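Local coordinates for protein Atg1 tMIT (Kluyveromyces marxianus, PDB 4P1N) that forms the tandem MIT region of a serine/threonine protein kinase essential in autophagy, where the kinase is required for autophagosome formation, at residues A200-E205 with N210-A215; E224-E229 with E254-Y259. All blocks are in the same frame, centred on the assembly; numbering follows the deposited sequence.

Both contacts hold helix 209-227 against a neighbour in the second MIT domain, and they show how the chemistry of one helix changes along its length. Contact 1 sets the first part of this helix on the end of helix 184-204, next to the turn that joins them; contact 2 sets its far end on the start of helix 250-273. Their centres lie 22 Å apart. The buried residues are Glu203 and Cys212 in contact 1 and Leu226 and Ile256 in contact 2; the others that touch lie nearer the surface. Contact 1 turns on a single sulfur, and its polar groups bond to residues outside the two segments, whereas contact 2 joins branched aliphatic chains beneath a surface salt bridge.

Contact 1 of 2, residues A200-E205 with N210-A215; sequences ARLEME and NTCELA
Cys212 meets Leu202 and Glu203 with its sulfur, and this is the tight part of the contact. SG lies 3.7 Å from Leu202 CD2 and also reaches the backbone of the facing helix, 3.7 Å from Glu203 N, in van der Waals contact. Glu203 CB comes in beside it, 3.9 Å from SG. The Cys212 sulfur points opposite its own carbonyl carbon (chi1 -61°), which carries it across to the other helix where the two backbones come near, the CA atoms of Glu203 and Cys212 being 6.3 Å apart. The Glu203 chain runs extended past this point, and its carboxylate is satisfied away from Cys212: OE1 forms salt bridges with Lys273 and Arg266, and OE2 a hydrogen bond with Tyr216.

The other side is looser and only partly buried. Here the same Leu202 CD2 also meets Thr211 CG2 at 3.9 Å, the one contact on this side between the segments, the two side chains crossing at about a right angle. Thr211 OG1 takes a hydrogen bond from Asn134 of the second subunit. Apolar side chains of another protein's chain pack on both residues. With axes 9.4 Å apart at closest approach and their N-to-C directions 161° apart, the segments belong to the antiparallel hairpin of helices 184-204 and 209-227, the first two of a three-helix MIT domain.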
loop_
_atom_site.group_PDB
_atom_site.type_symbol
_atom_site.label_atom_id
_atom_site.label_comp_id
_atom_site.label_asym_id
_atom_site.label_seq_id
_atom_site.Cartn_x
_atom_site.Cartn_y
_atom_site.Cartn_z
ATOM N N ALA B 200 -8.303 25.755 -9.583
ATOM C CA ALA B 200 -9.222 26.653 -10.242
ATOM C C ALA B 200 -8.516 27.680 -11.151
ATOM O O ALA B 200 -9.004 27.960 -12.261
ATOM C CB ALA B 200 -10.072 27.363 -9.201
ATOM N N ARG B 201 -7.399 28.251 -10.681
ATOM C CA ARG B 201 -6.550 29.102 -11.534
ATOM C C ARG B 201 -6.050 28.284 -12.727
ATOM O O ARG B 201 -6.091 28.737 -13.867
ATOM C CB ARG B 201 -5.377 29.673 -10.743
ATOM N N LEU B 202 -5.622 27.057 -12.464
ATOM C CA LEU B 202 -5.200 26.165 -13.534
ATOM C C LEU B 202 -6.341 25.941 -14.539
ATOM O O LEU B 202 -6.166 26.109 -15.761
ATOM C CB LEU B 202 -4.761 24.821 -12.980
ATOM C CG LEU B 202 -3.680 24.131 -13.804
ATOM C CD1 LEU B 202 -2.320 24.465 -13.207
ATOM C CD2 LEU B 202 -3.847 22.631 -13.835
ATOM N N GLU B 203 -7.506 25.581 -14.004
ATOM C CA GLU B 203 -8.673 25.289 -14.817
ATOM C C GLU B 203 -8.979 26.458 -15.758
ATOM O O GLU B 203 -9.273 26.236 -16.929
ATOM C CB GLU B 203 -9.892 24.953 -13.936
ATOM C CG GLU B 203 -10.949 24.118 -14.651
ATOM C CD GLU B 203 -12.280 24.002 -13.905
ATOM O OE1 GLU B 203 -13.320 24.118 -14.581
ATOM O OE2 GLU B 203 -12.306 23.785 -12.668
ATOM N N MET B 204 -8.880 27.693 -15.257
ATOM C CA MET B 204 -9.171 28.866 -16.088
ATOM C C MET B 204 -8.054 29.239 -17.078
ATOM O O MET B 204 -8.299 29.973 -18.024
ATOM C CB MET B 204 -9.639 30.078 -15.262
ATOM C CG MET B 204 -8.738 30.589 -14.165
ATOM S SD MET B 204 -9.690 31.591 -12.989
ATOM C CE MET B 204 -9.897 33.095 -13.933
ATOM N N GLU B 205 -6.858 28.692 -16.895
ATOM C CA GLU B 205 -5.768 28.879 -17.856
ATOM C C GLU B 205 -5.746 27.793 -18.945
ATOM O O GLU B 205 -4.764 27.675 -19.675
ATOM C CB GLU B 205 -4.422 28.945 -17.112
ATOM C CG GLU B 205 -4.232 30.256 -16.365
ATOM C CD GLU B 205 -2.976 30.283 -15.518
ATOM O OE1 GLU B 205 -2.830 29.407 -14.633
ATOM O OE2 GLU B 205 -2.142 31.194 -15.730
ATOM N N ASN B 210 -7.530 16.534 -16.068
ATOM C CA ASN B 210 -7.278 15.457 -15.133
ATOM C C ASN B 210 -6.538 15.987 -13.926
ATOM O O ASN B 210 -6.876 15.646 -12.787
ATOM C CB ASN B 210 -6.473 14.345 -15.794
ATOM C CG ASN B 210 -7.234 13.652 -16.904
ATOM O OD1 ASN B 210 -6.690 12.790 -17.582
ATOM N ND2 ASN B 210 -8.491 14.019 -17.097
ATOM N N THR B 211 -5.556 16.853 -14.189
ATOM C CA THR B 211 -4.744 17.460 -13.131
ATOM C C THR B 211 -5.663 18.205 -12.188
ATOM O O THR B 211 -5.595 18.022 -10.981
ATOM C CB THR B 211 -3.667 18.397 -13.743
ATOM O OG1 THR B 211 -2.825 17.625 -14.605
ATOM C CG2 THR B 211 -2.821 19.052 -12.696
ATOM N N CYS B 212 -6.567 19.000 -12.756
ATOM C CA CYS B 212 -7.537 19.748 -11.966
ATOM C C CYS B 212 -8.457 18.836 -11.163
ATOM O O CYS B 212 -8.744 19.141 -10.009
ATOM C CB CYS B 212 -8.387 20.633 -12.852
ATOM S SG CYS B 212 -7.441 21.863 -13.742
ATOM N N GLU B 213 -8.879 17.723 -11.773
ATOM C CA GLU B 213 -9.810 16.781 -11.141
ATOM C C GLU B 213 -9.211 16.136 -9.911
ATOM O O GLU B 213 -9.853 16.023 -8.877
ATOM C CB GLU B 213 -10.239 15.666 -12.112
ATOM C CG GLU B 213 -11.000 14.520 -11.424
ATOM C CD GLU B 213 -11.666 13.523 -12.379
ATOM O OE1 GLU B 213 -11.381 13.571 -13.596
ATOM O OE2 GLU B 213 -12.472 12.682 -11.894
ATOM N N LEU B 214 -7.968 15.703 -10.042
ATOM C CA LEU B 214 -7.263 15.077 -8.946
ATOM C C LEU B 214 -7.004 16.057 -7.820
ATOM O O LEU B 214 -7.120 15.688 -6.656
ATOM C CB LEU B 214 -5.956 14.492 -9.447
ATOM C CG LEU B 214 -5.367 13.526 -8.423
ATOM C CD1 LEU B 214 -5.337 12.120 -9.015
ATOM C CD2 LEU B 214 -3.992 14.002 -8.002
ATOM N N ALA B 215 -6.675 17.305 -8.152
ATOM C CA ALA B 215 -6.500 18.321 -7.127
ATOM C C ALA B 215 -7.780 18.549 -6.318
ATOM O O ALA B 215 -7.764 18.453 -5.092
ATOM C CB ALA B 215 -5.983 19.618 -7.715
#

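Contact 2 of 2, residues E224-E229 with E254-Y259; sequences EILLDE and EMIRKY
The second and third helices of the three-helix MIT bundle pack here through Leu226 and Leu227, near the C-terminal end of helix 209-227, against Ile256 and Arg257 near the start of helix 250-273. Ile256 serves both leucines by dividing its branches. Its CG2, anti to the backbone N, faces Leu227 and lies 3.9 Å from Leu227 CG, the two side chains sliding past each other in opposite directions. The other branch, CG1, turns opposite the carbonyl carbon (chi1 -65°) and brings CD1 to 4.0 Å from Leu226 CD1, where the side chains cross at about a right angle. This inner pair is buried: Leu226 also touches Glu185 and Ile188 of helix 184-204, the first helix of the bundle, and an apolar side chain of another protein's chain packs on Ile256.

Toward the surface, the forked end of Leu227 takes the aliphatic part of Arg257, with CD1 and CD2 both 3.9 Å from Arg257 CG. With an alanine here, Ile256 CG2 and Arg257 CG would probably lose the branched end that covers them, which would open a gap between the helices and let the arginine stem move more freely. Beyond that stem, the chain bends at chi3 and the guanidinium group forms a salt bridge within its own helix, to Glu254 one turn back. Arg257 NH1 donates to Glu254 OE1 at 3.3 Å with an angle of 152°, the oxygen lying at the guanidinium edge, in its plane, and being met on the anti side of the carboxylate.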
loop_
_atom_site.group_PDB
_atom_site.type_symbol
_atom_site.label_atom_id
_atom_site.label_comp_id
_atom_site.label_asym_id
_atom_site.label_seq_id
_atom_site.Cartn_x
_atom_site.Cartn_y
_atom_site.Cartn_z
ATOM N N GLU B 224 -12.665 16.081 4.261
ATOM C CA GLU B 224 -13.531 15.045 4.858
ATOM C C GLU B 224 -12.929 14.469 6.117
ATOM O O GLU B 224 -13.633 14.132 7.050
ATOM C CB GLU B 224 -13.845 13.923 3.881
ATOM C CG GLU B 224 -15.075 14.241 3.063
ATOM C CD GLU B 224 -15.077 13.567 1.721
ATOM O OE1 GLU B 224 -15.549 14.220 0.771
ATOM O OE2 GLU B 224 -14.610 12.408 1.622
ATOM N N ILE B 225 -11.604 14.403 6.158
ATOM C CA ILE B 225 -10.930 13.962 7.347
ATOM C C ILE B 225 -11.385 14.804 8.540
ATOM O O ILE B 225 -11.649 14.275 9.618
ATOM C CB ILE B 225 -9.403 14.001 7.154
ATOM C CG1 ILE B 225 -9.001 12.887 6.195
ATOM C CG2 ILE B 225 -8.675 13.841 8.487
ATOM C CD1 ILE B 225 -7.624 13.091 5.593
ATOM N N LEU B 226 -11.511 16.106 8.320
ATOM C CA LEU B 226 -11.858 17.040 9.370
ATOM C C LEU B 226 -13.327 16.991 9.769
ATOM O O LEU B 226 -13.678 17.480 10.828
ATOM C CB LEU B 226 -11.515 18.448 8.936
ATOM C CG LEU B 226 -10.063 18.738 8.539
ATOM C CD1 LEU B 226 -9.880 20.217 8.265
ATOM C CD2 LEU B 226 -9.140 18.288 9.668
ATOM N N LEU B 227 -14.176 16.439 8.909
ATOM C CA LEU B 227 -15.605 16.296 9.187
ATOM C C LEU B 227 -15.939 14.885 9.626
ATOM O O LEU B 227 -17.065 14.612 9.959
ATOM C CB LEU B 227 -16.435 16.639 7.947
ATOM C CG LEU B 227 -16.348 18.093 7.477
ATOM C CD1 LEU B 227 -17.100 18.277 6.169
ATOM C CD2 LEU B 227 -16.870 19.027 8.553
ATOM N N ASP B 228 -14.966 13.985 9.617
ATOM C CA ASP B 228 -15.224 12.620 10.001
ATOM C C ASP B 228 -14.980 12.448 11.501
ATOM O O ASP B 228 -13.859 12.665 12.003
ATOM C CB ASP B 228 -14.332 11.685 9.185
ATOM C CG ASP B 228 -14.649 10.224 9.417
ATOM O OD1 ASP B 228 -14.698 9.783 10.579
ATOM O OD2 ASP B 228 -14.805 9.493 8.428
ATOM N N GLU B 229 -16.019 12.007 12.205
ATOM C CA GLU B 229 -15.965 11.886 13.663
ATOM C C GLU B 229 -14.887 10.929 14.142
ATOM O O GLU B 229 -14.244 11.210 15.126
ATOM C CB GLU B 229 -17.337 11.493 14.266
ATOM N N GLU B 254 -18.916 24.001 10.395
ATOM C CA GLU B 254 -19.864 24.575 9.441
ATOM C C GLU B 254 -19.156 25.292 8.274
ATOM O O GLU B 254 -19.559 25.160 7.133
ATOM C CB GLU B 254 -20.858 25.501 10.165
ATOM C CG GLU B 254 -21.929 26.111 9.268
ATOM C CD GLU B 254 -22.545 25.110 8.291
ATOM O OE1 GLU B 254 -22.738 23.927 8.665
ATOM O OE2 GLU B 254 -22.836 25.515 7.142
ATOM N N MET B 255 -18.097 26.030 8.558
ATOM C CA MET B 255 -17.290 26.623 7.498
ATOM C C MET B 255 -16.643 25.570 6.569
ATOM O O MET B 255 -16.672 25.718 5.343
ATOM C CB MET B 255 -16.216 27.501 8.127
ATOM C CG MET B 255 -15.605 28.520 7.191
ATOM S SD MET B 255 -14.260 29.433 7.980
ATOM C CE MET B 255 -15.164 30.428 9.148
ATOM N N ILE B 256 -16.061 24.515 7.151
ATOM C CA ILE B 256 -15.466 23.414 6.375
ATOM C C ILE B 256 -16.539 22.711 5.552
ATOM O O ILE B 256 -16.315 22.387 4.378
ATOM C CB ILE B 256 -14.690 22.391 7.272
ATOM C CG1 ILE B 256 -13.483 23.062 7.922
ATOM C CG2 ILE B 256 -14.186 21.192 6.468
ATOM C CD1 ILE B 256 -13.065 22.459 9.238
ATOM N N ARG B 257 -17.711 22.500 6.141
ATOM C CA ARG B 257 -18.830 21.950 5.390
ATOM C C ARG B 257 -19.143 22.786 4.138
ATOM O O ARG B 257 -19.419 22.228 3.076
ATOM C CB ARG B 257 -20.082 21.835 6.263
ATOM C CG ARG B 257 -20.144 20.543 7.037
ATOM C CD ARG B 257 -21.499 20.337 7.709
ATOM N NE ARG B 257 -21.298 19.579 8.938
ATOM C CZ ARG B 257 -21.326 20.083 10.168
ATOM N NH1 ARG B 257 -21.591 21.369 10.381
ATOM N NH2 ARG B 257 -21.099 19.279 11.202
ATOM N N LYS B 258 -19.102 24.112 4.265
ATOM C CA LYS B 258 -19.397 24.985 3.135
ATOM C C LYS B 258 -18.359 24.784 2.032
ATOM O O LYS B 258 -18.698 24.548 0.876
ATOM C CB LYS B 258 -19.439 26.463 3.559
ATOM C CG LYS B 258 -20.450 26.800 4.655
ATOM C CD LYS B 258 -21.900 26.768 4.187
ATOM C CE LYS B 258 -22.393 28.133 3.699
ATOM N NZ LYS B 258 -23.062 28.939 4.765
ATOM N N TYR B 259 -17.090 24.855 2.395
ATOM C CA TYR B 259 -15.999 24.594 1.429
ATOM C C TYR B 259 -16.095 23.244 0.761
ATOM O O TYR B 259 -15.897 23.134 -0.451
ATOM C CB TYR B 259 -14.648 24.800 2.082
ATOM C CG TYR B 259 -14.347 26.265 2.304
ATOM C CD1 TYR B 259 -14.209 27.109 1.221
ATOM C CD2 TYR B 259 -14.212 26.803 3.581
ATOM C CE1 TYR B 259 -13.951 28.455 1.383
ATOM C CE2 TYR B 259 -13.940 28.155 3.761
ATOM C CZ TYR B 259 -13.818 28.965 2.642
ATOM O OH TYR B 259 -13.539 30.286 2.728
#